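Long-range contacts in oligogalacturonate lyase (Vibrio parahaemolyticus RIMD 2210633, PDB 3C5M), which probably cleaves pectin-derived oligogalacturonides as a manganese-binding lyase built on a seven-bladed beta-propeller: residues D57-Y63 and Q74-K79; G299-D303 and H338-W342; D362-F367 and Y378-V382. Numbering follows the deposited sequence.

Contact 1 of 3, residues D57-Y63 and Q74-K79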
loop_
_atom_site.group_PDB
_atom_site.type_symbol
_atom_site.label_atom_id
_atom_site.label_comp_id
_atom_site.label_asym_id
_atom_site.label_seq_id
_atom_site.Cartn_x
_atom_site.Cartn_y
_atom_site.Cartn_z
ATOM N N ASP A 57 -1.342 3.243 23.336
ATOM C CA ASP A 57 -2.431 2.871 24.235
ATOM C C ASP A 57 -2.570 1.364 24.462
ATOM O O ASP A 57 -3.673 0.850 24.660
ATOM C CB ASP A 57 -3.744 3.465 23.717
ATOM C CG ASP A 57 -4.874 3.357 24.721
ATOM O OD1 ASP A 57 -4.626 3.569 25.928
ATOM O OD2 ASP A 57 -6.019 3.077 24.302
ATOM N N GLY A 58 -1.438 0.660 24.441
ATOM C CA GLY A 58 -1.451 -0.773 24.673
ATOM C C GLY A 58 -2.073 -1.575 23.552
ATOM O O GLY A 58 -2.172 -2.799 23.631
ATOM N N ASN A 59 -2.495 -0.887 22.501
ATOM C CA ASN A 59 -3.101 -1.553 21.365
ATOM C C ASN A 59 -2.644 -0.911 20.091
ATOM O O ASN A 59 -2.399 0.293 20.048
ATOM C CB ASN A 59 -4.619 -1.463 21.441
ATOM C CG ASN A 59 -5.215 -2.536 22.315
ATOM O OD1 ASN A 59 -6.276 -2.350 22.908
ATOM N ND2 ASN A 59 -4.539 -3.681 22.392
ATOM N N ARG A 60 -2.521 -1.721 19.053
ATOM C CA ARG A 60 -2.122 -1.217 17.756
ATOM C C ARG A 60 -3.331 -0.396 17.264
ATOM O O ARG A 60 -4.290 -0.978 16.777
ATOM C CB ARG A 60 -1.847 -2.416 16.839
ATOM C CG ARG A 60 -1.139 -2.110 15.527
ATOM C CD ARG A 60 0.273 -1.592 15.765
ATOM N NE ARG A 60 1.085 -2.506 16.584
ATOM C CZ ARG A 60 1.567 -3.675 16.171
ATOM N NH1 ARG A 60 1.329 -4.102 14.931
ATOM N NH2 ARG A 60 2.291 -4.413 17.001
ATOM N N ASN A 61 -3.283 0.936 17.416
ATOM C CA ASN A 61 -4.359 1.869 17.003
ATOM C C ASN A 61 -3.889 2.961 16.027
ATOM O O ASN A 61 -2.700 3.109 15.792
ATOM C CB ASN A 61 -4.946 2.590 18.216
ATOM C CG ASN A 61 -5.584 1.645 19.208
ATOM O OD1 ASN A 61 -6.421 0.813 18.834
ATOM N ND2 ASN A 61 -5.205 1.772 20.489
ATOM N N TYR A 62 -4.823 3.752 15.500
ATOM C CA TYR A 62 -4.501 4.827 14.562
ATOM C C TYR A 62 -4.292 6.181 15.217
ATOM O O TYR A 62 -5.034 6.584 16.129
ATOM C CB TYR A 62 -5.613 4.982 13.529
ATOM C CG TYR A 62 -5.519 4.026 12.377
ATOM C CD1 TYR A 62 -4.568 4.206 11.377
ATOM C CD2 TYR A 62 -6.378 2.949 12.285
ATOM C CE1 TYR A 62 -4.480 3.334 10.309
ATOM C CE2 TYR A 62 -6.302 2.078 11.231
ATOM C CZ TYR A 62 -5.359 2.270 10.240
ATOM O OH TYR A 62 -5.341 1.427 9.151
ATOM N N TYR A 63 -3.292 6.906 14.735
ATOM C CA TYR A 63 -3.021 8.239 15.271
ATOM C C TYR A 63 -2.932 9.231 14.114
ATOM O O TYR A 63 -2.789 8.835 12.962
ATOM C CB TYR A 63 -1.707 8.223 16.070
ATOM C CG TYR A 63 -1.793 7.466 17.396
ATOM C CD1 TYR A 63 -1.995 8.147 18.600
ATOM C CD2 TYR A 63 -1.732 6.064 17.431
ATOM C CE1 TYR A 63 -2.137 7.452 19.806
ATOM C CE2 TYR A 63 -1.879 5.357 18.629
ATOM C CZ TYR A 63 -2.082 6.059 19.813
ATOM O OH TYR A 63 -2.254 5.367 20.993
ATOM N N GLN A 74 -5.042 10.281 19.362
ATOM C CA GLN A 74 -5.480 8.915 19.160
ATOM C C GLN A 74 -6.806 8.939 18.406
ATOM O O GLN A 74 -7.783 9.521 18.866
ATOM C CB GLN A 74 -5.646 8.201 20.501
ATOM C CG GLN A 74 -5.434 6.694 20.443
ATOM C CD GLN A 74 -5.728 6.002 21.772
ATOM O OE1 GLN A 74 -5.355 6.494 22.851
ATOM N NE2 GLN A 74 -6.396 4.851 21.700
ATOM N N LEU A 75 -6.822 8.304 17.237
ATOM C CA LEU A 75 -7.999 8.245 16.376
ATOM C C LEU A 75 -8.940 7.116 16.743
ATOM O O LEU A 75 -10.155 7.310 16.805
ATOM C CB LEU A 75 -7.555 8.082 14.917
ATOM C CG LEU A 75 -7.412 9.343 14.074
ATOM C CD1 LEU A 75 -6.997 10.521 14.928
ATOM C CD2 LEU A 75 -6.428 9.088 12.959
ATOM N N THR A 76 -8.373 5.937 16.992
ATOM C CA THR A 76 -9.166 4.763 17.324
ATOM C C THR A 76 -8.654 4.082 18.590
ATOM O O THR A 76 -7.480 4.199 18.931
ATOM C CB THR A 76 -9.117 3.751 16.185
ATOM O OG1 THR A 76 -7.791 3.233 16.072
ATOM C CG2 THR A 76 -9.515 4.407 14.884
ATOM N N GLU A 77 -9.541 3.357 19.273
ATOM C CA GLU A 77 -9.190 2.657 20.503
ATOM C C GLU A 77 -9.669 1.209 20.482
ATOM O O GLU A 77 -10.428 0.810 19.596
ATOM C CB GLU A 77 -9.798 3.383 21.707
ATOM C CG GLU A 77 -11.322 3.423 21.700
ATOM C CD GLU A 77 -11.889 4.378 22.749
ATOM O OE1 GLU A 77 -11.625 4.173 23.955
ATOM O OE2 GLU A 77 -12.599 5.336 22.370
ATOM N N GLY A 78 -9.217 0.427 21.461
ATOM C CA GLY A 78 -9.601 -0.972 21.549
ATOM C C GLY A 78 -8.782 -1.827 20.606
ATOM O O GLY A 78 -7.881 -1.320 19.937
ATOM N N LYS A 79 -9.070 -3.122 20.548
ATOM C CA LYS A 79 -8.323 -3.993 19.656
ATOM C C LYS A 79 -9.089 -4.319 18.384
ATOM O O LYS A 79 -10.280 -4.028 18.264
ATOM C CB LYS A 79 -7.953 -5.290 20.358
ATOM C CG LYS A 79 -9.116 -5.986 21.026
ATOM C CD LYS A 79 -8.883 -7.495 21.101
ATOM C CE LYS A 79 -8.824 -8.092 19.686
ATOM N NZ LYS A 79 -8.534 -9.550 19.664
HETATM O O HOH W 1 -6.757 1.078 22.684
#
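A short main-chain bond, L75 N to Y62 O at 2.7 Å, holds the end of this antiparallel hairpin in a blade of the seven-bladed beta-propeller. The hairpin joins strands 61-66 and 71-74, and Y63 and Q74 are its non-hydrogen-bonded pair here, with CA atoms 4.7 Å apart. One step further the regular pattern fails, because L75 adopts a helix-like backbone and its carbonyl turns to K3. The amide that would have met it finds a side chain instead: Y62 N donates to T76 OG1 at 3.1 Å, almost linearly, while the same hydroxyl also bonds to D81. A side chain can thus carry on where a strand stops.

Q74 works in the same spirit. Its NE2 donates both to D57 OD2, at 3.2 Å, and to T76 O, at 3.0 Å, so a single amide links the loop before strand 61-66 to the chain leaving strand 71-74. Its OE1 is bound by the backbone nitrogen of A2, which brings the N-terminus to the blade edge. Beyond it, a water accepts from G78 N at 2.8 Å and donates to D57 OD2 at 2.7 Å, with a weak bond to N59 OD1.

Packing completes the join. CB of Y62 lies 3.9 Å from CB of L75, and the phenol then leads away to meet F95 and Y97, its OH bonded to the N82 carbonyl. On the opposite sheet face, the Y63 ring packs obliquely against Q74, its CE1 3.4 Å from Q74 CG.

Contact 2 of 3, residues G299-D303 and H338-W342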
loop_
_atom_site.group_PDB
_atom_site.type_symbol
_atom_site.label_atom_id
_atom_site.label_comp_id
_atom_site.label_asym_id
_atom_site.label_seq_id
_atom_site.Cartn_x
_atom_site.Cartn_y
_atom_site.Cartn_z
ATOM N N GLY A 299 12.036 3.020 -4.028
ATOM C CA GLY A 299 12.110 1.579 -3.862
ATOM C C GLY A 299 12.729 1.047 -2.577
ATOM O O GLY A 299 13.517 1.702 -1.904
ATOM N N ASP A 300 12.378 -0.193 -2.271
ATOM C CA ASP A 300 12.832 -0.883 -1.072
ATOM C C ASP A 300 13.991 -1.838 -1.269
ATOM O O ASP A 300 13.775 -2.975 -1.683
ATOM C CB ASP A 300 11.684 -1.698 -0.503
ATOM C CG ASP A 300 11.127 -1.100 0.718
ATOM O OD1 ASP A 300 11.911 -0.434 1.420
ATOM O OD2 ASP A 300 9.928 -1.311 0.980
ATOM N N GLY A 301 15.207 -1.412 -0.959
ATOM C CA GLY A 301 16.337 -2.313 -1.109
ATOM C C GLY A 301 16.176 -3.523 -0.199
ATOM O O GLY A 301 15.801 -3.384 0.966
ATOM N N CYS A 302 16.459 -4.715 -0.714
ATOM C CA CYS A 302 16.324 -5.923 0.089
ATOM C C CYS A 302 17.404 -6.953 -0.205
ATOM O O CYS A 302 18.461 -6.621 -0.741
ATOM C CB CYS A 302 14.961 -6.549 -0.152
ATOM S SG CYS A 302 14.687 -6.917 -1.887
ATOM N N ASP A 303 17.128 -8.207 0.153
ATOM C CA ASP A 303 18.069 -9.308 -0.050
ATOM C C ASP A 303 17.838 -9.959 -1.399
ATOM O O ASP A 303 16.695 -10.148 -1.812
ATOM C CB ASP A 303 17.887 -10.362 1.037
ATOM C CG ASP A 303 17.502 -9.759 2.369
ATOM O OD1 ASP A 303 18.238 -8.885 2.871
ATOM O OD2 ASP A 303 16.453 -10.157 2.920
ATOM N N HIS A 338 17.663 2.467 5.041
ATOM C CA HIS A 338 16.569 2.114 5.943
ATOM C C HIS A 338 17.002 1.018 6.908
ATOM O O HIS A 338 16.490 0.928 8.018
ATOM C CB HIS A 338 15.305 1.681 5.159
ATOM C CG HIS A 338 15.463 0.416 4.369
ATOM N ND1 HIS A 338 15.615 -0.823 4.960
ATOM C CD2 HIS A 338 15.475 0.197 3.032
ATOM C CE1 HIS A 338 15.715 -1.748 4.018
ATOM N NE2 HIS A 338 15.633 -1.156 2.840
ATOM N N SER A 339 17.954 0.192 6.480
ATOM C CA SER A 339 18.490 -0.894 7.310
ATOM C C SER A 339 17.432 -1.574 8.158
ATOM O O SER A 339 17.482 -1.516 9.386
ATOM C CB SER A 339 19.592 -0.365 8.240
ATOM O OG SER A 339 20.710 0.116 7.512
ATOM N N THR A 340 16.481 -2.232 7.515
ATOM C CA THR A 340 15.439 -2.900 8.266
ATOM C C THR A 340 15.698 -4.402 8.311
ATOM O O THR A 340 16.241 -4.975 7.368
ATOM C CB THR A 340 14.046 -2.635 7.641
ATOM O OG1 THR A 340 13.022 -3.129 8.514
ATOM C CG2 THR A 340 13.922 -3.332 6.289
ATOM N N SER A 341 15.325 -5.024 9.423
ATOM C CA SER A 341 15.472 -6.466 9.614
ATOM C C SER A 341 14.129 -7.027 9.209
ATOM O O SER A 341 13.212 -7.053 10.025
ATOM C CB SER A 341 15.674 -6.785 11.091
ATOM O OG SER A 341 14.482 -6.499 11.829
ATOM N N TRP A 342 13.999 -7.485 7.975
ATOM C CA TRP A 342 12.714 -7.994 7.517
ATOM C C TRP A 342 12.083 -9.105 8.362
ATOM O O TRP A 342 11.415 -9.992 7.832
ATOM C CB TRP A 342 12.846 -8.446 6.073
ATOM C CG TRP A 342 13.460 -7.399 5.214
ATOM C CD1 TRP A 342 14.778 -7.043 5.168
ATOM C CD2 TRP A 342 12.785 -6.568 4.269
ATOM N NE1 TRP A 342 14.966 -6.042 4.245
ATOM C CE2 TRP A 342 13.759 -5.732 3.680
ATOM C CE3 TRP A 342 11.448 -6.447 3.861
ATOM C CZ2 TRP A 342 13.442 -4.793 2.701
ATOM C CZ3 TRP A 342 11.131 -5.513 2.890
ATOM C CH2 TRP A 342 12.127 -4.695 2.319
#
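This is a loop-to-strand contact beside the manganese site: residues 338-342, which leave the outermost strand of one blade, fold back over the end of strand 296-301 in the same sheet. Two rings do the work, and both converge on one carbonyl. H338 NE2 donates to G301 O at 2.9 Å, while the edge of the W342 indole brings CZ2 to 3.2 Å from G301 O. On the far side of the imidazole, H338 ND1 accepts a weak hydrogen bond of 3.0 Å from T340 N, so the ring is engaged at both nitrogens.

The principle is familiar in beta-propellers, where blades supply a scaffold and the connections between them carry the functional groups. Here the connection from strand 334-337 to strand 357-358 of the next blade contains three of the four manganese ligands, Q350, H353 and H355; the fourth, H287, comes from strand 285-290. W342 is closely tied to this site, meeting the H353 ring edge-to-face. D300, whose side chain is about 6 Å from the metal, lies behind the ligands: its OD2 accepts from the backbone nitrogen of H355 and weakly engages H287.

S286 and P354 also touch the indole. Across the segments its apolar contact is with C302, CB to W342 CZ2 at 3.7 Å; acidic groups border it too, D300 CG 4.1 Å from W342 CH2 and D303 OD2 4.2 Å from W342 CD1.

Contact 3 of 3, residues D362-F367 and Y378-V382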
loop_
_atom_site.group_PDB
_atom_site.type_symbol
_atom_site.label_atom_id
_atom_site.label_comp_id
_atom_site.label_asym_id
_atom_site.label_seq_id
_atom_site.Cartn_x
_atom_site.Cartn_y
_atom_site.Cartn_z
ATOM N N ASP A 362 7.070 15.972 -2.394
ATOM C CA ASP A 362 8.325 15.330 -2.775
ATOM C C ASP A 362 9.587 15.792 -2.065
ATOM O O ASP A 362 10.692 15.558 -2.548
ATOM C CB ASP A 362 8.529 15.480 -4.275
ATOM C CG ASP A 362 7.364 14.972 -5.051
ATOM O OD1 ASP A 362 7.287 15.245 -6.266
ATOM O OD2 ASP A 362 6.515 14.297 -4.434
ATOM N N ASP A 363 9.446 16.451 -0.928
ATOM C CA ASP A 363 10.641 16.882 -0.241
ATOM C C ASP A 363 11.140 15.764 0.679
ATOM O O ASP A 363 12.235 15.843 1.229
ATOM C CB ASP A 363 10.378 18.171 0.547
ATOM C CG ASP A 363 9.292 18.006 1.577
ATOM O OD1 ASP A 363 9.033 16.848 1.977
ATOM O OD2 ASP A 363 8.708 19.025 2.002
ATOM N N GLY A 364 10.347 14.715 0.835
ATOM C CA GLY A 364 10.771 13.629 1.691
ATOM C C GLY A 364 10.133 12.294 1.369
ATOM O O GLY A 364 9.223 12.214 0.545
ATOM N N VAL A 365 10.638 11.246 2.013
ATOM C CA VAL A 365 10.135 9.903 1.835
ATOM C C VAL A 365 9.870 9.345 3.220
ATOM O O VAL A 365 10.759 9.330 4.077
ATOM C CB VAL A 365 11.144 8.991 1.133
ATOM C CG1 VAL A 365 10.669 7.547 1.203
ATOM C CG2 VAL A 365 11.299 9.410 -0.312
ATOM N N LEU A 366 8.631 8.899 3.424
ATOM C CA LEU A 366 8.172 8.329 4.688
ATOM C C LEU A 366 8.344 6.845 4.567
ATOM O O LEU A 366 8.089 6.286 3.506
ATOM C CB LEU A 366 6.696 8.637 4.885
ATOM C CG LEU A 366 5.986 8.075 6.100
ATOM C CD1 LEU A 366 6.340 8.919 7.331
ATOM C CD2 LEU A 366 4.473 8.114 5.863
ATOM N N PHE A 367 8.776 6.207 5.652
ATOM C CA PHE A 367 8.980 4.759 5.650
ATOM C C PHE A 367 9.141 4.221 7.060
ATOM O O PHE A 367 9.377 4.987 7.993
ATOM C CB PHE A 367 10.203 4.400 4.804
ATOM C CG PHE A 367 11.508 4.888 5.368
ATOM C CD1 PHE A 367 12.229 4.105 6.256
ATOM C CD2 PHE A 367 12.025 6.115 5.001
ATOM C CE1 PHE A 367 13.450 4.539 6.765
ATOM C CE2 PHE A 367 13.249 6.553 5.509
ATOM C CZ PHE A 367 13.959 5.762 6.391
ATOM N N TYR A 378 10.117 6.986 9.973
ATOM C CA TYR A 378 11.111 7.997 9.600
ATOM C C TYR A 378 10.688 8.715 8.338
ATOM O O TYR A 378 9.851 8.229 7.589
ATOM C CB TYR A 378 12.473 7.346 9.323
ATOM C CG TYR A 378 13.047 6.535 10.463
ATOM C CD1 TYR A 378 12.608 5.240 10.714
ATOM C CD2 TYR A 378 14.008 7.080 11.311
ATOM C CE1 TYR A 378 13.105 4.505 11.785
ATOM C CE2 TYR A 378 14.516 6.352 12.387
ATOM C CZ TYR A 378 14.055 5.065 12.621
ATOM O OH TYR A 378 14.530 4.346 13.701
ATOM N N ILE A 379 11.265 9.882 8.113
ATOM C CA ILE A 379 11.006 10.638 6.903
ATOM C C ILE A 379 12.379 11.088 6.431
ATOM O O ILE A 379 13.047 11.876 7.097
ATOM C CB ILE A 379 10.132 11.886 7.151
ATOM C CG1 ILE A 379 8.671 11.483 7.309
ATOM C CG2 ILE A 379 10.262 12.852 5.986
ATOM C CD1 ILE A 379 7.790 12.585 7.777
ATOM N N ALA A 380 12.808 10.572 5.287
ATOM C CA ALA A 380 14.104 10.936 4.745
ATOM C C ALA A 380 13.953 12.110 3.786
ATOM O O ALA A 380 13.106 12.086 2.896
ATOM C CB ALA A 380 14.719 9.746 4.020
ATOM N N ASP A 381 14.777 13.138 3.969
ATOM C CA ASP A 381 14.752 14.303 3.095
ATOM C C ASP A 381 15.119 13.855 1.696
ATOM O O ASP A 381 15.725 12.805 1.526
ATOM C CB ASP A 381 15.748 15.359 3.590
ATOM C CG ASP A 381 15.145 16.288 4.643
ATOM O OD1 ASP A 381 14.442 15.798 5.570
ATOM O OD2 ASP A 381 15.385 17.514 4.551
ATOM N N VAL A 382 14.732 14.633 0.693
ATOM C CA VAL A 382 15.062 14.294 -0.687
ATOM C C VAL A 382 15.553 15.530 -1.410
ATOM O O VAL A 382 14.770 16.259 -2.019
ATOM C CB VAL A 382 13.850 13.729 -1.463
ATOM C CG1 VAL A 382 14.264 13.373 -2.879
ATOM C CG2 VAL A 382 13.303 12.513 -0.752
#
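A missing side chain shapes the end of this hairpin. At G364, paired with D381, the CA atoms come to 4.3 Å; a CB here would lie only 3.1 Å from I379 CG2 and 3.3 Å from A380 O, so glycine suits the hollow. V382 leans in from the end of the hairpin, its CG2 3.7 Å from both G364 CA and V365 CG2. On the face bearing L366 and I379, L366 CD1 nestles against I379 CG1 at 3.5 Å. On the other, the F367 ring is wedged between neighbours: Y378 CB sits over its face, 4.0 Å from the centroid, in a CH-pi contact, while A380 CB fills the space at its edge, 3.8 Å from F367 CE2. The Y378 ring is nearly parallel to it but slides off, with centroids 5.7 Å apart.

Paired backbone bonds at V365/A380 and F367/Y378, and V382 N to D363 O at 2.8 Å, keep these shapes in register. I379 and D381 in turn bond to T24 and K22 of the N-terminal strand 22-25. A blade assembled from both chain ends is the "Velcro" closure characteristic of beta-propellers.

How the contacts relate
The three contacts sample three successive blades and follow one another along the chain. Contact 1 belongs to the blade containing strands 61-66 and 71-74, contact 2 to that containing strands 296-301 and 334-337, and contact 3 to the closing blade, completed by N-terminal strands and lying between the other two. Contacts 2 and 3 have centres 15 Å apart and touch, H338 CB lying 3.8 Å from F367 CE1, so the blade-to-blade interface leads from the closure towards the manganese site. Contact 1 stands apart, its centre 27 Å from contact 2's and 25 Å from contact 3's. Hairpins thus build the ring; the connection between two blades supplies three manganese ligands and a blade strand the fourth.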